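Local atomic coordinates of protein (soluble lytic transglycosylase SLT70) (Escherichia coli, PDB entry 1QSA), a protein that cleaves the glycosidic bonds between N-acetylmuramic acid and N-acetylglucosamine in peptidoglycan, leaving a 1,6-anhydro bond on the muramic acid. Residues 502-505 against 506-510; 533-536 against 537-541; 552-555 against 556-560. All blocks are in the same frame, centred on the assembly; numbering follows the deposited sequence. Where two conformers were deposited one is given.

Overall arrangement
Following the chain from the N terminus, contact 1 is met first, in the last turns of helix 499-509. Contact 2 comes next, at the C-terminal end of helix 523-540, and contact 3 last, at the junction of helices 545-554 and 556-566. Each is local, between residues three to five apart on one continuous stretch, so none closes a long loop; the three run in series, neither nesting nor crossing, all within the transglycosylase SLT domain. Contact 2 is the middle piece in space as well: it packs against contact 1 through Y533 and Y536 and against contact 3 through Y533, Q540 and F541, around P556. Contacts 1 and 3 do not touch, their nearest atoms lying about 8 Å apart.

Contact 1 (502-505 against 506-510); sequences ATHT and VKMFS
T505 and F509 lie one turn apart near the C-terminal end of helix 499-509, in the all-helical lysozyme-like SLT domain; S510 is the first residue to leave helical angles, with a Schellman motif there. Their side chains run side by side, and this is the tightly packed half of the contact. T505 uses both branches. OG1 sits beside its own backbone N (chi1 -66°), where it hydrogen-bonds to the carbonyl of T501 one turn back, while methyl CG2 approaches F509 CD1 at 4.0 Å. Threonine suits this buried place because its hydroxyl is satisfied within the helix and its methyl still serves the packing. T505 O accepts the amide of F509 at 2.9 Å and also lies at the edge of the phenyl ring, near its plane, 3.5 Å from F509 CD1. V506 continues the apolar face by packing on I529 and Y514, with A502 O as a backbone neighbour 3.3 Å from its CG2. The small methyl of A502 is buried against I497, Y514 and L520, and T505 meets S532 and Y533 of helix 523-540.

The other side looks to solvent. T503, H504 and K507 are exposed, and K507, extended beyond CG, carries its amine away from the helix. M508, also exposed, bridges H504 and Y536 of helix 523-540. In the conformer described, one of two modelled, its SD lies over a face of the H504 imidazole, 4.3 Å from the centroid, a Met-aromatic contact less certain than the T505-F509 packing. Beyond it the backbone of S510 turns to positive phi (55°), and its N reaches K507 O in a weak hydrogen bond of 3.4 Å.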
loop_
_atom_site.group_PDB
_atom_site.type_symbol
_atom_site.label_atom_id
_atom_site.label_comp_id
_atom_site.label_asym_id
_atom_site.label_seq_id
_atom_site.Cartn_x
_atom_site.Cartn_y
_atom_site.Cartn_z
ATOM N N ALA A 502 21.552 -0.171 2.091
ATOM C CA ALA A 502 22.530 0.475 1.211
ATOM C C ALA A 502 23.909 0.507 1.874
ATOM O O ALA A 502 24.916 0.118 1.276
ATOM C CB ALA A 502 22.069 1.901 0.852
ATOM N N THR A 503 23.944 0.958 3.125
ATOM C CA THR A 503 25.191 1.041 3.881
ATOM C C THR A 503 25.846 -0.336 4.013
ATOM O O THR A 503 27.047 -0.495 3.765
ATOM C CB THR A 503 24.930 1.632 5.289
ATOM O OG1 THR A 503 24.434 2.965 5.154
ATOM C CG2 THR A 503 26.214 1.665 6.107
ATOM N N HIS A 504 25.044 -1.341 4.354
ATOM C CA HIS A 504 25.538 -2.702 4.520
ATOM C C HIS A 504 26.051 -3.297 3.203
ATOM O O HIS A 504 27.088 -3.954 3.171
ATOM C CB HIS A 504 24.426 -3.573 5.111
ATOM C CG HIS A 504 24.880 -4.932 5.539
ATOM N ND1 HIS A 504 24.089 -6.055 5.409
ATOM C CD2 HIS A 504 26.030 -5.347 6.123
ATOM C CE1 HIS A 504 24.731 -7.102 5.898
ATOM N NE2 HIS A 504 25.910 -6.698 6.337
ATOM N N THR A 505 25.345 -3.013 2.109
ATOM C CA THR A 505 25.709 -3.515 0.780
ATOM C C THR A 505 27.012 -2.881 0.283
ATOM O O THR A 505 27.897 -3.560 -0.236
ATOM C CB THR A 505 24.555 -3.242 -0.228
ATOM O OG1 THR A 505 23.411 -4.016 0.151
ATOM C CG2 THR A 505 24.963 -3.624 -1.644
ATOM N N VAL A 506 27.116 -1.567 0.442
ATOM C CA VAL A 506 28.309 -0.836 0.035
ATOM C C VAL A 506 29.539 -1.366 0.781
ATOM O O VAL A 506 30.612 -1.490 0.193
ATOM C CB VAL A 506 28.086 0.678 0.272
ATOM C CG1 VAL A 506 29.391 1.443 0.329
ATOM C CG2 VAL A 506 27.150 1.214 -0.822
ATOM N N LYS A 507 29.376 -1.743 2.046
ATOM C CA LYS A 507 30.507 -2.295 2.804
ATOM C C LYS A 507 30.853 -3.719 2.347
ATOM O O LYS A 507 32.022 -4.039 2.090
ATOM C CB LYS A 507 30.213 -2.289 4.300
ATOM C CG LYS A 507 31.319 -2.934 5.143
ATOM C CD LYS A 507 31.037 -2.744 6.613
ATOM C CE LYS A 507 32.146 -3.331 7.478
ATOM N NZ LYS A 507 31.907 -3.017 8.920
ATOM N N MET A 508 29.827 -4.560 2.202
ATOM C CA MET A 508 30.023 -5.949 1.778
ATOM C C MET A 508 30.674 -6.099 0.400
ATOM O O MET A 508 31.501 -6.989 0.201
ATOM C CB MET A 508 28.681 -6.701 1.753
ATOM C CG MET A 508 28.242 -7.343 3.068
ATOM S SD MET A 508 26.871 -8.544 2.835
ATOM C CE MET A 508 26.829 -8.691 1.041
ATOM N N PHE A 509 30.293 -5.239 -0.543
ATOM C CA PHE A 509 30.777 -5.289 -1.921
ATOM C C PHE A 509 31.924 -4.303 -2.203
ATOM O O PHE A 509 32.409 -4.244 -3.332
ATOM C CB PHE A 509 29.634 -4.943 -2.903
ATOM C CG PHE A 509 28.640 -6.059 -3.144
ATOM C CD1 PHE A 509 27.752 -6.470 -2.135
ATOM C CD2 PHE A 509 28.592 -6.701 -4.392
ATOM C CE1 PHE A 509 26.847 -7.502 -2.357
ATOM C CE2 PHE A 509 27.683 -7.747 -4.632
ATOM C CZ PHE A 509 26.813 -8.149 -3.614
ATOM N N SER A 510 32.298 -3.503 -1.206
ATOM C CA SER A 510 33.362 -2.498 -1.360
ATOM C C SER A 510 33.053 -1.569 -2.541
ATOM O O SER A 510 33.862 -1.398 -3.471
ATOM C CB SER A 510 34.719 -3.174 -1.534
ATOM O OG SER A 510 35.008 -4.006 -0.426
#

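Contact 2 (533-536 against 537-541); sequences YLQY and VYQQF
The C-terminal turns of helix 523-540, a helix of the lysozyme-like SLT domain, bring Y536 against V537, Q539 and Q540, and Y533 against V537. Y536 O is gripped by two donors. The amide of Q540 makes the ordinary helical bond, and Q539 NE2 adds a second one of 3.0 Å, arriving in the carbonyl plane on a lone pair with an N-H...O angle of 139°. The glutamine can reach back because its CG stands between the backbone N and the carbonyl carbon (chi1 65°) and its chain bends again at CG. The phenol of Y536 has its own partner: Q540 NE2 donates to OH at 2.9 Å, a weak bond, in one of two modelled conformers of Q540. These two side chains run side by side, with ring and amide planes 73° apart.

On the inner side buried V537 divides its branches. CG1 touches both tyrosine rings, 3.8 Å from Y533 CZ, where it comes obliquely, and 3.9 Å from Y536 CD2; CG2 comes within 3.4 Å of L534 O. A branched valine suits this place because its methyls can meet different partners. With an alanine at Y536, Q540 NE2 would probably lose its weak phenol bond, a gap would open beside V537 CG1, and M508 and F509 of helix 499-509 would lose the ring they pack on. Q535 bends back over Q539, its OE1 accepting from E465 N and I466 N, while P556 packs on V537 and Q540. The L534 side chain lies about 8 Å from that of E478, the probable catalytic residue. The arrangement is the C-terminal end of a helix of the lysozyme-like SLT domain, with a glutamine three residues on giving the Y536 carbonyl its second donor.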
loop_
_atom_site.group_PDB
_atom_site.type_symbol
_atom_site.label_atom_id
_atom_site.label_comp_id
_atom_site.label_asym_id
_atom_site.label_seq_id
_atom_site.Cartn_x
_atom_site.Cartn_y
_atom_site.Cartn_z
ATOM N N TYR A 533 22.811 -5.877 -3.949
ATOM C CA TYR A 533 22.131 -6.609 -2.872
ATOM C C TYR A 533 21.333 -7.788 -3.437
ATOM O O TYR A 533 21.342 -8.891 -2.873
ATOM C CB TYR A 533 21.214 -5.690 -2.066
ATOM C CG TYR A 533 20.672 -6.377 -0.820
ATOM C CD1 TYR A 533 21.534 -6.767 0.210
ATOM C CD2 TYR A 533 19.326 -6.732 -0.726
ATOM C CE1 TYR A 533 21.063 -7.513 1.304
ATOM C CE2 TYR A 533 18.847 -7.478 0.370
ATOM C CZ TYR A 533 19.721 -7.866 1.366
ATOM O OH TYR A 533 19.267 -8.669 2.400
ATOM N N LEU A 534 20.672 -7.566 -4.573
ATOM C CA LEU A 534 19.878 -8.623 -5.206
ATOM C C LEU A 534 20.780 -9.799 -5.589
ATOM O O LEU A 534 20.434 -10.960 -5.346
ATOM C CB LEU A 534 19.152 -8.059 -6.429
ATOM C CG LEU A 534 18.125 -8.986 -7.106
ATOM C CD1 LEU A 534 17.020 -9.385 -6.126
ATOM C CD2 LEU A 534 17.549 -8.293 -8.335
ATOM N N GLN A 535 21.965 -9.498 -6.122
ATOM C CA GLN A 535 22.930 -10.541 -6.486
ATOM C C GLN A 535 23.389 -11.288 -5.220
ATOM O O GLN A 535 23.548 -12.510 -5.233
ATOM C CB GLN A 535 24.138 -9.914 -7.206
ATOM C CG GLN A 535 25.353 -10.840 -7.358
ATOM C CD GLN A 535 25.084 -12.111 -8.139
ATOM O OE1 GLN A 535 24.274 -12.140 -9.066
ATOM N NE2 GLN A 535 25.796 -13.171 -7.781
ATOM N N TYR A 536 23.552 -10.556 -4.118
ATOM C CA TYR A 536 23.962 -11.154 -2.853
ATOM C C TYR A 536 22.948 -12.206 -2.386
ATOM O O TYR A 536 23.330 -13.347 -2.120
ATOM C CB TYR A 536 24.152 -10.070 -1.779
ATOM C CG TYR A 536 24.260 -10.604 -0.360
ATOM C CD1 TYR A 536 25.306 -11.439 0.029
ATOM C CD2 TYR A 536 23.292 -10.281 0.588
ATOM C CE1 TYR A 536 25.378 -11.941 1.349
ATOM C CE2 TYR A 536 23.358 -10.774 1.887
ATOM C CZ TYR A 536 24.395 -11.594 2.261
ATOM O OH TYR A 536 24.450 -12.039 3.565
ATOM N N VAL A 537 21.667 -11.845 -2.310
ATOM C CA VAL A 537 20.669 -12.827 -1.864
ATOM C C VAL A 537 20.459 -13.936 -2.906
ATOM O O VAL A 537 20.147 -15.074 -2.557
ATOM C CB VAL A 537 19.322 -12.176 -1.403
ATOM C CG1 VAL A 537 19.553 -11.322 -0.144
ATOM C CG2 VAL A 537 18.697 -11.355 -2.502
ATOM N N TYR A 538 20.658 -13.605 -4.178
ATOM C CA TYR A 538 20.521 -14.585 -5.251
ATOM C C TYR A 538 21.563 -15.718 -5.094
ATOM O O TYR A 538 21.205 -16.894 -5.005
ATOM C CB TYR A 538 20.662 -13.888 -6.611
ATOM C CG TYR A 538 20.365 -14.746 -7.835
ATOM C CD1 TYR A 538 19.061 -15.171 -8.120
ATOM C CD2 TYR A 538 21.375 -15.075 -8.740
ATOM C CE1 TYR A 538 18.777 -15.896 -9.284
ATOM C CE2 TYR A 538 21.101 -15.798 -9.907
ATOM C CZ TYR A 538 19.791 -16.200 -10.166
ATOM O OH TYR A 538 19.497 -16.914 -11.302
ATOM N N GLN A 539 22.844 -15.363 -4.981
ATOM C CA GLN A 539 23.884 -16.374 -4.832
ATOM C C GLN A 539 23.776 -17.094 -3.489
ATOM O O GLN A 539 24.012 -18.292 -3.410
ATOM C CB GLN A 539 25.284 -15.754 -5.020
ATOM C CG GLN A 539 25.707 -14.722 -3.969
ATOM C CD GLN A 539 26.218 -15.351 -2.673
ATOM O OE1 GLN A 539 26.910 -16.366 -2.696
ATOM N NE2 GLN A 539 25.869 -14.745 -1.540
ATOM N N GLN A 540 23.351 -16.369 -2.455
ATOM C CA GLN A 540 23.222 -16.946 -1.122
ATOM C C GLN A 540 22.227 -18.110 -1.100
ATOM O O GLN A 540 22.443 -19.114 -0.411
ATOM C CB GLN A 540 22.832 -15.890 -0.094
ATOM C CG GLN A 540 22.966 -16.398 1.336
ATOM C CD GLN A 540 22.896 -15.292 2.356
ATOM O OE1 GLN A 540 21.817 -14.921 2.821
ATOM N NE2 GLN A 540 24.056 -14.753 2.717
ATOM N N PHE A 541 21.162 -17.988 -1.888
ATOM C CA PHE A 541 20.151 -19.032 -1.954
ATOM C C PHE A 541 20.201 -19.919 -3.200
ATOM O O PHE A 541 19.175 -20.429 -3.648
ATOM C CB PHE A 541 18.753 -18.439 -1.757
ATOM C CG PHE A 541 18.500 -17.950 -0.353
ATOM C CD1 PHE A 541 18.127 -18.834 0.651
ATOM C CD2 PHE A 541 18.666 -16.608 -0.030
ATOM C CE1 PHE A 541 17.927 -18.386 1.962
ATOM C CE2 PHE A 541 18.469 -16.154 1.268
ATOM C CZ PHE A 541 18.100 -17.044 2.268
#

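Contact 3 (552-555 against 556-560); sequences YNAG and PGRVR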
loop_
_atom_site.group_PDB
_atom_site.type_symbol
_atom_site.label_atom_id
_atom_site.label_comp_id
_atom_site.label_asym_id
_atom_site.label_seq_id
_atom_site.Cartn_x
_atom_site.Cartn_y
_atom_site.Cartn_z
ATOM N N TYR A 552 14.634 -10.530 -0.668
ATOM C CA TYR A 552 14.721 -9.093 -0.926
ATOM C C TYR A 552 13.588 -8.365 -0.201
ATOM O O TYR A 552 13.798 -7.318 0.405
ATOM C CB TYR A 552 14.662 -8.814 -2.436
ATOM C CG TYR A 552 15.104 -7.415 -2.837
ATOM C CD1 TYR A 552 14.193 -6.348 -2.853
ATOM C CD2 TYR A 552 16.435 -7.159 -3.178
ATOM C CE1 TYR A 552 14.601 -5.052 -3.196
ATOM C CE2 TYR A 552 16.858 -5.866 -3.520
ATOM C CZ TYR A 552 15.933 -4.819 -3.523
ATOM O OH TYR A 552 16.356 -3.541 -3.824
ATOM N N ASN A 553 12.408 -8.971 -0.181
ATOM C CA ASN A 553 11.238 -8.365 0.468
ATOM C C ASN A 553 11.161 -8.560 1.997
ATOM O O ASN A 553 10.880 -7.607 2.732
ATOM C CB ASN A 553 9.953 -8.898 -0.195
ATOM C CG ASN A 553 8.682 -8.305 0.407
ATOM O OD1 ASN A 553 7.960 -8.978 1.119
ATOM N ND2 ASN A 553 8.415 -7.037 0.116
ATOM N N ALA A 554 11.450 -9.776 2.458
ATOM C CA ALA A 554 11.337 -10.132 3.871
ATOM C C ALA A 554 12.628 -10.368 4.644
ATOM O O ALA A 554 12.588 -10.539 5.867
ATOM C CB ALA A 554 10.421 -11.362 4.013
ATOM N N GLY A 555 13.760 -10.381 3.953
ATOM C CA GLY A 555 15.038 -10.606 4.621
ATOM C C GLY A 555 15.465 -12.066 4.545
ATOM O O GLY A 555 14.629 -12.966 4.608
ATOM N N PRO A 556 16.772 -12.347 4.402
ATOM C CA PRO A 556 17.266 -13.728 4.321
ATOM C C PRO A 556 16.873 -14.618 5.516
ATOM O O PRO A 556 16.599 -15.795 5.329
ATOM C CB PRO A 556 18.785 -13.547 4.229
ATOM C CG PRO A 556 18.936 -12.208 3.563
ATOM C CD PRO A 556 17.865 -11.372 4.216
ATOM N N GLY A 557 16.805 -14.040 6.717
ATOM C CA GLY A 557 16.447 -14.798 7.907
ATOM C C GLY A 557 15.090 -15.471 7.816
ATOM O O GLY A 557 14.944 -16.658 8.142
ATOM N N ARG A 558 14.102 -14.713 7.349
ATOM C CA ARG A 558 12.737 -15.220 7.177
ATOM C C ARG A 558 12.719 -16.348 6.165
ATOM O O ARG A 558 12.055 -17.354 6.388
ATOM C CB ARG A 558 11.784 -14.107 6.723
ATOM C CG ARG A 558 11.244 -13.272 7.856
ATOM C CD ARG A 558 10.347 -14.107 8.779
ATOM N NE ARG A 558 10.092 -13.391 10.024
ATOM C CZ ARG A 558 9.479 -13.905 11.087
ATOM N NH1 ARG A 558 9.008 -15.148 11.058
ATOM N NH2 ARG A 558 9.316 -13.158 12.173
ATOM N N VAL A 559 13.456 -16.190 5.063
ATOM C CA VAL A 559 13.493 -17.234 4.043
ATOM C C VAL A 559 14.114 -18.509 4.626
ATOM O O VAL A 559 13.606 -19.603 4.377
ATOM C CB VAL A 559 14.230 -16.776 2.762
ATOM C CG1 VAL A 559 14.284 -17.911 1.741
ATOM C CG2 VAL A 559 13.529 -15.564 2.155
ATOM N N ARG A 560 15.171 -18.378 5.433
ATOM C CA ARG A 560 15.782 -19.557 6.066
ATOM C C ARG A 560 14.754 -20.284 6.940
ATOM O O ARG A 560 14.644 -21.511 6.897
ATOM C CB ARG A 560 16.984 -19.144 6.917
ATOM C CG ARG A 560 18.195 -18.737 6.098
ATOM C CD ARG A 560 19.431 -18.579 6.982
ATOM N NE ARG A 560 19.399 -17.384 7.829
ATOM C CZ ARG A 560 19.873 -16.190 7.460
ATOM N NH1 ARG A 560 20.358 -16.008 6.246
ATOM N NH2 ARG A 560 19.816 -15.164 8.291
HETATM O O HOH W 1 14.361 -11.715 7.832
#
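While A554 CB meets R558 CB at 4.1 Å across the contact, the flat guanidinium of R560 has the backbone of P556 and G557 against one face, offset toward the rim, with G557 CA 3.3 Å from its plane; this lies within the new helix and holds for one of two modelled conformers. Helix 545-554 ends and helix 556-566 starts with G555 alone between them, at the N-cap. G555 makes the turn with positive phi (96°), where a CB would be jammed against A554 O, so glycine is required. P556 suits the first turn, which needs no amide hydrogen from it, and its ring packs on Y533, V537 and Q540 of helix 523-540. Y552, on the same turn as A554, touches E478, the probable catalytic residue. G555 O holds the new helix loosely, taking weak hydrogen bonds from V559 N at 3.5 Å and R558 N at 3.3 Å. Beyond its CB the R558 chain, bent at chi2 (-65°), leads away. Its backbone is tied back by a water, which donates to A554 O at 2.9 Å and accepts from R558 N at 3.0 Å.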